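Local coordinates for protein DNA polymerase III subunit beta (Pseudomonas aeruginosa, PDB 4TSZ) that forms a ring-shaped sliding clamp around DNA, conferring tethering and processivity on DNA polymerases and other proteins, at residues R137-R142 with G166-V171; T143-A148 with L327-V332; G158-V163 with G241-Y246; Q337-L342 with D355-A360; L350-E353 with S359-V362. All blocks are in the same frame, centred on the assembly; numbering follows the deposited sequence.

Contact 1: residues R137-R142 with G166-V171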
# COMPACT_ATOMS: atom_id res chain seq x y z
N ARG E 137 -23.81 -7.18 5.30
CA ARG E 137 -22.56 -6.43 5.21
C ARG E 137 -22.59 -5.19 6.12
O ARG E 137 -21.59 -4.92 6.79
CB ARG E 137 -22.22 -6.04 3.76
CG ARG E 137 -20.73 -5.79 3.60
CD ARG E 137 -20.33 -5.07 2.34
NE ARG E 137 -18.93 -4.66 2.43
CZ ARG E 137 -18.02 -4.86 1.48
NH1 ARG E 137 -18.36 -5.45 0.34
NH2 ARG E 137 -16.77 -4.47 1.66
N ARG E 138 -23.73 -4.45 6.15
CA ARG E 138 -23.98 -3.28 7.00
C ARG E 138 -23.78 -3.66 8.48
O ARG E 138 -23.08 -2.95 9.18
CB ARG E 138 -25.41 -2.74 6.78
CG ARG E 138 -25.76 -1.48 7.59
CD ARG E 138 -27.25 -1.15 7.54
NE ARG E 138 -27.54 0.25 7.93
CZ ARG E 138 -28.04 0.64 9.11
NH1 ARG E 138 -28.32 -0.25 10.05
NH2 ARG E 138 -28.26 1.93 9.35
N LEU E 139 -24.37 -4.78 8.94
CA LEU E 139 -24.24 -5.26 10.32
C LEU E 139 -22.78 -5.48 10.71
O LEU E 139 -22.38 -5.06 11.81
CB LEU E 139 -25.05 -6.55 10.56
CG LEU E 139 -26.57 -6.44 10.52
CD1 LEU E 139 -27.19 -7.79 10.69
CD2 LEU E 139 -27.11 -5.53 11.62
N ILE E 140 -21.99 -6.08 9.80
CA ILE E 140 -20.56 -6.36 10.03
C ILE E 140 -19.75 -5.05 9.99
O ILE E 140 -19.03 -4.78 10.94
CB ILE E 140 -20.00 -7.44 9.06
CG1 ILE E 140 -20.79 -8.77 9.15
CG2 ILE E 140 -18.48 -7.67 9.31
CD1 ILE E 140 -20.56 -9.78 7.96
N ASP E 141 -19.87 -4.27 8.89
CA ASP E 141 -19.12 -3.03 8.69
C ASP E 141 -19.44 -1.93 9.72
O ASP E 141 -18.55 -1.15 10.03
CB ASP E 141 -19.27 -2.50 7.26
CG ASP E 141 -18.60 -3.34 6.18
OD1 ASP E 141 -17.74 -4.18 6.52
OD2 ASP E 141 -18.93 -3.14 4.99
N ARG E 142 -20.66 -1.90 10.28
CA ARG E 142 -21.00 -0.90 11.30
C ARG E 142 -20.42 -1.25 12.67
O ARG E 142 -20.43 -0.39 13.55
CB ARG E 142 -22.54 -0.68 11.42
CG ARG E 142 -23.22 0.01 10.23
CD ARG E 142 -22.88 1.47 10.10
NE ARG E 142 -23.41 2.05 8.86
CZ ARG E 142 -24.55 2.73 8.78
NH1 ARG E 142 -25.29 2.93 9.86
NH2 ARG E 142 -24.95 3.22 7.61
N GLY E 166 -37.18 -11.54 15.49
CA GLY E 166 -37.15 -11.56 14.04
C GLY E 166 -35.99 -10.71 13.57
O GLY E 166 -35.64 -10.69 12.38
N THR E 167 -35.37 -10.00 14.53
CA THR E 167 -34.24 -9.09 14.36
C THR E 167 -32.92 -9.85 14.30
O THR E 167 -32.70 -10.79 15.07
CB THR E 167 -34.26 -8.06 15.52
OG1 THR E 167 -35.49 -7.34 15.50
CG2 THR E 167 -33.10 -7.08 15.47
N LEU E 168 -32.03 -9.42 13.39
CA LEU E 168 -30.66 -9.90 13.30
C LEU E 168 -29.81 -8.77 13.85
O LEU E 168 -29.96 -7.62 13.44
CB LEU E 168 -30.25 -10.30 11.87
CG LEU E 168 -28.83 -10.86 11.69
CD1 LEU E 168 -28.57 -12.09 12.56
CD2 LEU E 168 -28.56 -11.19 10.24
N ARG E 169 -28.94 -9.10 14.81
CA ARG E 169 -28.10 -8.14 15.48
C ARG E 169 -26.65 -8.58 15.53
O ARG E 169 -26.36 -9.76 15.76
CB ARG E 169 -28.65 -7.88 16.90
CG ARG E 169 -27.72 -7.10 17.84
CD ARG E 169 -28.30 -6.96 19.22
NE ARG E 169 -29.45 -6.06 19.22
CZ ARG E 169 -30.18 -5.78 20.29
NH1 ARG E 169 -29.88 -6.31 21.47
NH2 ARG E 169 -31.21 -4.94 20.19
N SER E 170 -25.73 -7.62 15.33
CA SER E 170 -24.30 -7.84 15.45
C SER E 170 -23.82 -7.08 16.67
O SER E 170 -24.28 -5.97 16.92
CB SER E 170 -23.57 -7.37 14.19
OG SER E 170 -23.82 -6.01 13.91
N VAL E 171 -22.93 -7.71 17.47
CA VAL E 171 -22.32 -7.08 18.65
C VAL E 171 -20.81 -7.39 18.62
O VAL E 171 -20.42 -8.54 18.40
CB VAL E 171 -22.96 -7.45 20.04
CG1 VAL E 171 -22.36 -6.59 21.16
CG2 VAL E 171 -24.48 -7.30 20.02
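Leu139 of helix 133-141 comes nearest to Ser170 of strand 167-173, with CA 5.7 Å from CA, so that a helix meets one face of the sheet. Ser170 points its side chain at the helix and gives its hydroxyl proton to a main-chain acceptor, OG lying 2.7 Å from Leu139 O. The hydroxyl does not come in on a carbonyl lone pair: it stands well above the carbonyl plane, with a C=O...OG angle of 113°. Its torsion explains the reach, because chi1 of 57° sets OG between the strand's own N and C and turns it out toward the helix. Thr143 OG1 also bonds Leu139 O, so two short hydroxyl side chains serve this carbonyl late in the helix. The leucine side chain reaches back along the strand to Leu168. Leu139 CD1 lies 3.6 Å from Leu168 CG and close to Leu168 CD2, while Leu139 CB rests near Ser170 OG. A branched residue suits this place, since its methyl can pack on another leucine while CB stays by the serine. Well away from the strand, Arg137 NE and Asp141 OD2 form a salt bridge of 3.0 Å, one helical turn apart, with OD2 met on its syn side. Behind the sheet, Arg169 bonds Ser182 and pairs with Glu247. The chemistry is therefore divided: the Arg137-Asp141 pair lies away from the strand, while apolar packing and one short hydroxyl-to-carbonyl bond, made off the carbonyl plane, join helix to sheet, helping, with Thr143, to satisfy a main-chain oxygen in a buried place.

Contact 2: residues T143-A148 with L327-V332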
# COMPACT_ATOMS: atom_id res chain seq x y z
N THR E 143 -19.94 -2.49 12.87
CA THR E 143 -19.46 -2.92 14.18
C THR E 143 -18.07 -3.53 14.27
O THR E 143 -17.54 -3.57 15.38
CB THR E 143 -20.47 -3.92 14.80
OG1 THR E 143 -20.47 -5.12 14.03
CG2 THR E 143 -21.89 -3.34 14.92
N SER E 144 -17.51 -4.03 13.15
CA SER E 144 -16.24 -4.78 13.12
C SER E 144 -15.02 -4.16 13.78
O SER E 144 -14.22 -4.90 14.35
CB SER E 144 -15.92 -5.33 11.73
OG SER E 144 -15.54 -4.29 10.84
N PHE E 145 -14.91 -2.82 13.77
CA PHE E 145 -13.79 -2.09 14.38
C PHE E 145 -13.71 -2.33 15.91
O PHE E 145 -12.63 -2.17 16.47
CB PHE E 145 -13.92 -0.59 14.09
CG PHE E 145 -15.06 0.08 14.85
CD1 PHE E 145 -14.88 0.57 16.14
CD2 PHE E 145 -16.33 0.20 14.28
CE1 PHE E 145 -15.93 1.14 16.85
CE2 PHE E 145 -17.38 0.78 14.98
CZ PHE E 145 -17.16 1.28 16.25
N ALA E 146 -14.86 -2.64 16.58
CA ALA E 146 -14.91 -2.82 18.03
C ALA E 146 -14.49 -4.18 18.54
O ALA E 146 -14.30 -4.33 19.75
CB ALA E 146 -16.28 -2.44 18.59
N MET E 147 -14.32 -5.17 17.64
CA MET E 147 -13.91 -6.53 18.03
C MET E 147 -12.53 -6.46 18.64
O MET E 147 -11.69 -5.65 18.21
CB MET E 147 -13.81 -7.50 16.83
CG MET E 147 -15.10 -7.73 16.07
SD MET E 147 -14.94 -8.99 14.77
CE MET E 147 -13.88 -8.14 13.57
N ALA E 148 -12.27 -7.33 19.61
CA ALA E 148 -10.93 -7.41 20.17
C ALA E 148 -10.06 -8.17 19.16
O ALA E 148 -10.56 -8.87 18.27
CB ALA E 148 -10.96 -8.12 21.51
N LEU E 327 -12.91 8.41 17.16
CA LEU E 327 -12.73 8.49 15.71
C LEU E 327 -13.28 7.23 15.01
O LEU E 327 -13.93 7.34 13.97
CB LEU E 327 -11.27 8.79 15.32
CG LEU E 327 -10.82 10.22 15.57
CD1 LEU E 327 -9.31 10.32 15.68
CD2 LEU E 327 -11.37 11.19 14.50
N ASP E 328 -13.08 6.07 15.64
CA ASP E 328 -13.60 4.80 15.14
C ASP E 328 -15.13 4.84 15.01
O ASP E 328 -15.67 4.42 13.99
CB ASP E 328 -13.21 3.63 16.05
CG ASP E 328 -11.77 3.21 15.98
OD1 ASP E 328 -11.08 3.62 15.02
OD2 ASP E 328 -11.32 2.51 16.89
N VAL E 329 -15.81 5.38 16.05
CA VAL E 329 -17.26 5.51 16.08
C VAL E 329 -17.74 6.48 14.99
O VAL E 329 -18.65 6.15 14.23
CB VAL E 329 -17.79 5.92 17.48
CG1 VAL E 329 -19.28 6.27 17.43
CG2 VAL E 329 -17.53 4.82 18.51
N LEU E 330 -17.11 7.67 14.92
CA LEU E 330 -17.49 8.69 13.94
C LEU E 330 -17.35 8.21 12.50
O LEU E 330 -18.19 8.57 11.67
CB LEU E 330 -16.75 10.02 14.19
CG LEU E 330 -17.09 10.75 15.50
CD1 LEU E 330 -16.17 11.90 15.72
CD2 LEU E 330 -18.56 11.22 15.54
N GLY E 331 -16.36 7.35 12.26
CA GLY E 331 -16.07 6.75 10.96
C GLY E 331 -17.16 5.83 10.43
O GLY E 331 -17.19 5.55 9.24
N VAL E 332 -18.05 5.35 11.32
CA VAL E 332 -19.17 4.47 10.94
C VAL E 332 -20.56 5.15 11.02
O VAL E 332 -21.55 4.55 10.59
CB VAL E 332 -19.12 3.06 11.60
CG1 VAL E 332 -17.85 2.31 11.21
CG2 VAL E 332 -19.27 3.14 13.12
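Phe145 lays its ring against segment 327-332, which starts as the last part of helix 323-330, and almost the whole contact passes through that one side chain. Its backbone belongs to a short 3-10 turn, 144-146, closed by the bond from Ala146 N to Thr143 O. With chi1 at 71°, CG stands between the backbone N and the carbonyl carbon, which swings the ring out of the turn and onto the helix. The tight part lies at two sides of the ring. Phe145 CD1 touches Asp328 CB at 3.5 Å, the methylene of Asp328 acting as an apolar surface although its end is charged. Phe145 CE2 touches Val332 CG2 at the same separation of 3.5 Å. Over the middle of one face sits Asp328 O, 4.0 Å above the plane. The carboxylate is tilted 53° from the ring, its OD2 salt-bridged to Arg177. Looser is the approach to Val329, whose CG2 stays 4.2 Å from Phe145 CZ although that valine is itself buried. Toward solvent the packing fades, for Phe145, Asp328 and Val332 are all partly exposed. No hydrogen bond crosses, so a large flat hydrocarbon suits the place, since it can cover two valines and an aspartate stem at once. The segments come from the central and C-terminal domains, and the arrangement is a domain junction of a beta sliding clamp, where as in this family helices line the inner side of the ring and sheets form its outer side.

Contact 3: residues G158-V163 with G241-Y246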
# COMPACT_ATOMS: atom_id res chain seq x y z
N GLY E 158 -13.90 -11.70 18.01
CA GLY E 158 -14.89 -11.99 17.00
C GLY E 158 -16.15 -11.19 17.19
O GLY E 158 -16.20 -10.25 18.00
N MET E 159 -17.19 -11.57 16.43
CA MET E 159 -18.46 -10.86 16.41
C MET E 159 -19.62 -11.74 16.78
O MET E 159 -19.78 -12.83 16.24
CB MET E 159 -18.68 -10.25 15.01
CG MET E 159 -19.91 -9.35 14.90
SD MET E 159 -20.04 -8.64 13.25
CE MET E 159 -18.60 -7.59 13.24
N LEU E 160 -20.46 -11.22 17.68
CA LEU E 160 -21.71 -11.88 18.04
C LEU E 160 -22.72 -11.59 16.93
O LEU E 160 -22.83 -10.44 16.49
CB LEU E 160 -22.26 -11.38 19.40
CG LEU E 160 -23.67 -11.90 19.79
CD1 LEU E 160 -23.63 -13.37 20.19
CD2 LEU E 160 -24.28 -11.07 20.89
N LEU E 161 -23.39 -12.63 16.44
CA LEU E 161 -24.50 -12.55 15.50
C LEU E 161 -25.65 -13.18 16.26
O LEU E 161 -25.54 -14.32 16.72
CB LEU E 161 -24.24 -13.24 14.15
CG LEU E 161 -23.19 -12.63 13.23
CD1 LEU E 161 -23.08 -13.41 11.94
CD2 LEU E 161 -23.48 -11.16 12.92
N GLU E 162 -26.70 -12.39 16.50
CA GLU E 162 -27.83 -12.80 17.31
C GLU E 162 -29.16 -12.65 16.59
O GLU E 162 -29.43 -11.60 16.00
CB GLU E 162 -27.81 -12.00 18.62
CG GLU E 162 -28.92 -12.29 19.60
CD GLU E 162 -29.02 -11.22 20.67
OE1 GLU E 162 -28.28 -11.31 21.68
OE2 GLU E 162 -29.79 -10.25 20.48
N VAL E 163 -30.00 -13.70 16.63
CA VAL E 163 -31.35 -13.66 16.09
C VAL E 163 -32.30 -13.67 17.28
O VAL E 163 -32.19 -14.54 18.15
CB VAL E 163 -31.71 -14.70 14.97
CG1 VAL E 163 -30.64 -14.75 13.89
CG2 VAL E 163 -31.96 -16.09 15.54
N GLY E 241 -17.47 -20.44 22.94
CA GLY E 241 -17.60 -19.74 24.20
C GLY E 241 -18.92 -19.00 24.30
O GLY E 241 -19.71 -18.97 23.34
N LYS E 242 -19.17 -18.39 25.47
CA LYS E 242 -20.37 -17.60 25.71
C LYS E 242 -20.01 -16.13 25.66
O LYS E 242 -19.08 -15.68 26.35
CB LYS E 242 -21.03 -17.97 27.06
N PHE E 243 -20.73 -15.37 24.82
CA PHE E 243 -20.52 -13.93 24.68
C PHE E 243 -21.00 -13.24 25.97
O PHE E 243 -21.99 -13.71 26.54
CB PHE E 243 -21.27 -13.39 23.45
CG PHE E 243 -20.71 -12.08 22.94
CD1 PHE E 243 -19.54 -12.04 22.19
CD2 PHE E 243 -21.36 -10.88 23.21
CE1 PHE E 243 -19.01 -10.83 21.74
CE2 PHE E 243 -20.84 -9.67 22.75
CZ PHE E 243 -19.67 -9.65 22.01
N PRO E 244 -20.31 -12.17 26.46
CA PRO E 244 -20.78 -11.51 27.69
C PRO E 244 -22.19 -10.93 27.59
O PRO E 244 -22.70 -10.71 26.49
CB PRO E 244 -19.76 -10.39 27.91
CG PRO E 244 -18.60 -10.71 27.06
CD PRO E 244 -19.10 -11.52 25.92
N ASP E 245 -22.82 -10.69 28.74
CA ASP E 245 -24.16 -10.11 28.82
C ASP E 245 -24.06 -8.60 28.54
O ASP E 245 -24.05 -7.78 29.46
CB ASP E 245 -24.82 -10.41 30.19
CG ASP E 245 -26.25 -9.92 30.37
OD1 ASP E 245 -26.93 -9.67 29.34
OD2 ASP E 245 -26.70 -9.81 31.54
N TYR E 246 -23.93 -8.27 27.24
CA TYR E 246 -23.75 -6.92 26.72
C TYR E 246 -24.88 -5.96 27.12
O TYR E 246 -24.63 -4.78 27.34
CB TYR E 246 -23.52 -6.95 25.19
CG TYR E 246 -24.73 -7.35 24.38
CD1 TYR E 246 -25.65 -6.40 23.95
CD2 TYR E 246 -24.98 -8.69 24.07
CE1 TYR E 246 -26.80 -6.77 23.25
CE2 TYR E 246 -26.11 -9.07 23.35
CZ TYR E 246 -27.02 -8.10 22.93
OH TYR E 246 -28.14 -8.46 22.22
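Leu160 CB stands almost exactly over the middle of the Phe243 ring, a CH-pi contact 3.7 Å from the centroid and only 3° off the ring normal. Pro244 CD lies against the opposite face, so the phenyl group is held between the strand and its own loop. The rest of Leu160 reaches on: with CG anti to its N (chi1 173°), CD2 lies between the two rings and touches both, 3.7 Å from Phe243 CD2 and equally far from Tyr246 CE2. Leucine and tyrosine side chains cross at about a right angle. Beyond the leucine the contact turns polar. Glu162, fully stretched from the strand, meets Tyr246 from the opposite direction, and Tyr246 OH donates to Glu162 OE1 at 2.9 Å. OE1 lies near the plane of the tyrosine ring and is met on its syn side, 25° out of the carboxylate plane. Gln194 NE2 also bonds this oxygen, and Arg169 NH1 bonds the tyrosine hydroxyl. The bound peptide packs on Pro244 too, so this loop is part of the peptide-binding surface. A leucine can serve two rings and a long glutamate can reach the phenol; touching CE2 and holding the hydroxyl, they probably steady Tyr246, on which the bound peptide packs.

Contact 4: residues Q337-L342 with D355-A360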
# COMPACT_ATOMS: atom_id res chain seq x y z
N GLN E 337 -25.44 14.46 11.34
CA GLN E 337 -25.45 14.76 12.76
C GLN E 337 -25.22 13.47 13.55
O GLN E 337 -25.53 12.36 13.09
CB GLN E 337 -26.75 15.44 13.19
CG GLN E 337 -26.85 16.88 12.72
CD GLN E 337 -28.01 17.60 13.36
OE1 GLN E 337 -29.16 17.14 13.33
NE2 GLN E 337 -27.74 18.76 13.94
N VAL E 338 -24.66 13.63 14.74
CA VAL E 338 -24.35 12.53 15.64
C VAL E 338 -24.85 12.87 17.05
O VAL E 338 -24.75 14.02 17.49
CB VAL E 338 -22.85 12.11 15.55
CG1 VAL E 338 -21.89 13.25 15.89
CG2 VAL E 338 -22.56 10.88 16.39
N ARG E 339 -25.43 11.87 17.71
CA ARG E 339 -25.93 12.01 19.08
C ARG E 339 -24.98 11.34 20.05
O ARG E 339 -24.62 10.18 19.87
CB ARG E 339 -27.34 11.40 19.22
CG ARG E 339 -28.46 12.21 18.61
CD ARG E 339 -29.81 11.54 18.88
NE ARG E 339 -30.00 10.32 18.08
CZ ARG E 339 -30.61 9.22 18.53
NH1 ARG E 339 -31.07 9.16 19.77
NH2 ARG E 339 -30.75 8.17 17.73
N PHE E 340 -24.57 12.09 21.09
CA PHE E 340 -23.74 11.60 22.19
C PHE E 340 -24.62 11.71 23.43
O PHE E 340 -25.24 12.76 23.66
CB PHE E 340 -22.47 12.45 22.36
CG PHE E 340 -21.33 12.09 21.45
CD1 PHE E 340 -21.33 12.47 20.11
CD2 PHE E 340 -20.24 11.37 21.93
CE1 PHE E 340 -20.27 12.12 19.27
CE2 PHE E 340 -19.17 11.05 21.09
CZ PHE E 340 -19.20 11.42 19.76
N ILE E 341 -24.76 10.61 24.17
CA ILE E 341 -25.55 10.57 25.39
C ILE E 341 -24.58 10.25 26.52
O ILE E 341 -23.99 9.17 26.55
CB ILE E 341 -26.79 9.64 25.30
CG1 ILE E 341 -27.71 10.06 24.11
CG2 ILE E 341 -27.57 9.64 26.62
CD1 ILE E 341 -28.65 8.96 23.54
N LEU E 342 -24.36 11.23 27.40
CA LEU E 342 -23.41 11.12 28.50
C LEU E 342 -24.11 11.31 29.84
O LEU E 342 -25.28 11.68 29.89
CB LEU E 342 -22.31 12.19 28.32
CG LEU E 342 -21.54 12.16 27.00
CD1 LEU E 342 -21.39 13.54 26.42
CD2 LEU E 342 -20.19 11.49 27.17
N ASP E 355 -31.03 10.10 13.32
CA ASP E 355 -32.44 9.76 13.12
C ASP E 355 -32.93 8.37 13.53
O ASP E 355 -34.11 8.07 13.33
CB ASP E 355 -32.84 10.07 11.65
CG ASP E 355 -32.09 9.26 10.59
OD1 ASP E 355 -31.14 8.52 10.94
OD2 ASP E 355 -32.45 9.39 9.39
N ASN E 356 -32.05 7.52 14.08
CA ASN E 356 -32.45 6.16 14.48
C ASN E 356 -31.55 5.58 15.59
O ASN E 356 -30.44 6.07 15.80
CB ASN E 356 -32.45 5.22 13.25
CG ASN E 356 -31.08 4.90 12.72
OD1 ASN E 356 -30.49 3.89 13.08
ND2 ASN E 356 -30.50 5.78 11.91
N ASP E 357 -32.05 4.53 16.26
CA ASP E 357 -31.34 3.82 17.33
C ASP E 357 -30.83 2.44 16.89
O ASP E 357 -30.34 1.69 17.73
CB ASP E 357 -32.24 3.71 18.59
CG ASP E 357 -32.64 5.02 19.25
OD1 ASP E 357 -31.96 6.05 19.01
OD2 ASP E 357 -33.61 5.02 20.05
N ASP E 358 -30.92 2.11 15.56
CA ASP E 358 -30.48 0.81 14.98
C ASP E 358 -29.02 0.50 15.29
O ASP E 358 -28.70 -0.65 15.58
CB ASP E 358 -30.72 0.73 13.46
CG ASP E 358 -32.17 0.93 13.01
OD1 ASP E 358 -33.09 0.79 13.86
OD2 ASP E 358 -32.37 1.21 11.81
N SER E 359 -28.16 1.53 15.25
CA SER E 359 -26.75 1.42 15.61
C SER E 359 -26.55 2.08 16.97
O SER E 359 -27.13 3.12 17.24
CB SER E 359 -25.86 2.09 14.56
OG SER E 359 -25.93 1.40 13.32
N ALA E 360 -25.75 1.44 17.83
CA ALA E 360 -25.42 1.95 19.16
C ALA E 360 -23.95 1.67 19.47
O ALA E 360 -23.45 0.57 19.22
CB ALA E 360 -26.34 1.34 20.21
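Arg339 reaches over the neighbouring strand to Asp357 in the turn of a beta hairpin: strand 349-353 runs between strand 337-342 and strand 359-363 in the antiparallel sheet, and Asp357 belongs to the connection between the two hairpin strands. The two side chains cross at about a right angle, guanidinium and carboxylate planes 32° apart. The guanidinium offers its edge, and the carboxylate answers with a single oxygen. Arg339 NH2 makes the straight arm of the salt bridge, 2.8 Å from Asp357 OD1. The angle at the proton is 167°, and the donor meets OD1 nearly along its C-O axis, with OD1 in the guanidinium plane. Arg339 NH1 adds a weak bond of 3.3 Å to that same Asp357 OD1. A bend at chi3 (-73°) brings NH2 to the turn, where it also bonds Glu353 O and comes within 2.9 Å of Asn356 O. Arginine suits the place: it is long enough to cross the strand, and its flat end can meet several oxygens at one edge. Within the turn, Asn356 ND2 bonds Asp355 OD1 at 3.0 Å, from above the carboxylate plane, and also Glu353 OE1. The other amide atom, Asn356 OD1, takes a weak hydrogen bond of 3.1 Å from Asp358 N.

Contact 5: residues L350-E353 with S359-V362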
# COMPACT_ATOMS: atom_id res chain seq x y z
N LEU E 350 -22.71 7.02 25.09
CA LEU E 350 -23.57 6.26 24.20
C LEU E 350 -23.68 7.10 22.93
O LEU E 350 -23.92 8.30 23.01
CB LEU E 350 -24.95 5.99 24.81
CG LEU E 350 -26.01 5.27 23.93
CD1 LEU E 350 -25.56 3.85 23.50
CD2 LEU E 350 -27.36 5.19 24.66
N VAL E 351 -23.41 6.47 21.78
CA VAL E 351 -23.42 7.18 20.50
C VAL E 351 -24.40 6.53 19.52
O VAL E 351 -24.45 5.30 19.41
CB VAL E 351 -21.99 7.35 19.91
CG1 VAL E 351 -21.98 8.35 18.75
CG2 VAL E 351 -20.98 7.79 20.98
N HIS E 352 -25.17 7.36 18.81
CA HIS E 352 -26.14 6.94 17.81
C HIS E 352 -26.07 7.86 16.60
O HIS E 352 -25.59 8.98 16.70
CB HIS E 352 -27.57 7.07 18.36
CG HIS E 352 -27.93 6.17 19.49
ND1 HIS E 352 -27.90 4.79 19.37
CD2 HIS E 352 -28.43 6.48 20.71
CE1 HIS E 352 -28.32 4.31 20.52
NE2 HIS E 352 -28.66 5.29 21.36
N GLU E 353 -26.68 7.40 15.50
CA GLU E 353 -26.91 8.22 14.31
C GLU E 353 -28.02 9.21 14.72
O GLU E 353 -28.70 8.99 15.72
CB GLU E 353 -27.38 7.37 13.12
CG GLU E 353 -26.28 6.49 12.55
CD GLU E 353 -26.55 5.89 11.18
OE1 GLU E 353 -27.72 5.55 10.88
OE2 GLU E 353 -25.58 5.73 10.42
N SER E 359 -28.16 1.53 15.25
CA SER E 359 -26.75 1.42 15.61
C SER E 359 -26.55 2.08 16.97
O SER E 359 -27.13 3.12 17.24
CB SER E 359 -25.86 2.09 14.56
OG SER E 359 -25.93 1.40 13.32
N ALA E 360 -25.75 1.44 17.83
CA ALA E 360 -25.42 1.95 19.16
C ALA E 360 -23.95 1.67 19.47
O ALA E 360 -23.45 0.57 19.22
CB ALA E 360 -26.34 1.34 20.21
N TYR E 361 -23.25 2.69 19.97
CA TYR E 361 -21.82 2.63 20.27
C TYR E 361 -21.57 3.07 21.68
O TYR E 361 -22.05 4.11 22.10
CB TYR E 361 -21.01 3.46 19.27
CG TYR E 361 -21.31 3.07 17.84
CD1 TYR E 361 -20.67 1.99 17.25
CD2 TYR E 361 -22.30 3.73 17.11
CE1 TYR E 361 -21.00 1.57 15.96
CE2 TYR E 361 -22.64 3.32 15.82
CZ TYR E 361 -21.98 2.24 15.24
OH TYR E 361 -22.28 1.85 13.96
N VAL E 362 -20.84 2.25 22.43
CA VAL E 362 -20.54 2.50 23.84
C VAL E 362 -19.04 2.67 24.00
O VAL E 362 -18.28 1.83 23.51
CB VAL E 362 -21.11 1.37 24.73
CG1 VAL E 362 -20.89 1.66 26.20
CG2 VAL E 362 -22.60 1.13 24.44
O HOH W 1 -27.98 4.83 15.29
O HOH W 2 -23.69 3.61 12.32
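A beta hairpin joins strand 349-353 to strand 359-363, and Val351 with Tyr361 is its antiparallel hydrogen-bonded pair. Val351 N bonds Tyr361 O at 2.7 Å, and Tyr361 N returns to Val351 O at 2.9 Å. Leu350 and Val362 form the next, non-hydrogen-bonded pair, packing CD1 against CG2 on one face, where Val362 also packs on an apolar side chain of the bound peptide. Val351 and Tyr361 look to the other face, where Val329 of helix 323-330 covers them. Toward the turn, water 1 bridges Glu353 N and Ser359 O, 2.7 Å from the latter. His352 holds that same Ser359 O from the side: ND1 donates at 2.8 Å, the bond nearly straight at 173° and lying in the ring plane, on a carbonyl lone pair. Chi1 of -66° sets CG beside the backbone N, which brings ND1 to the partner strand, where CE1 also meets Ala360 CB, small enough to let the ring in. Tyr361 OH bonds Arg142 O and receives a proton from water 2. Histidine suits its place as a flat donor, and the bond implies that ND1 carries a proton; ring and water link the strands beyond the Val351-Tyr361 pair.

In the fold
Contacts 1, 3 and 5 are buried, contact 2 partly so, and contact 4 lies at the surface. Contacts 1, 3, 4 and 5 all reach one eight-stranded antiparallel sheet built from the central and C-terminal domains; contacts 4 and 5 share Ser359 and Ala360, with centres about 5 Å apart. Contact 2 ties the two domains beside that sheet, its Phe145 and Val329 touching Tyr361 of contact 5. Arg142 from contact 1 reaches the same region through a salt bridge to Glu353. Chemistry follows position: main-chain strand pairing and hydroxyl, leucine and ring contacts in the interior, hydrocarbon packing at the domain junction, and an ion pair at the exposed turn.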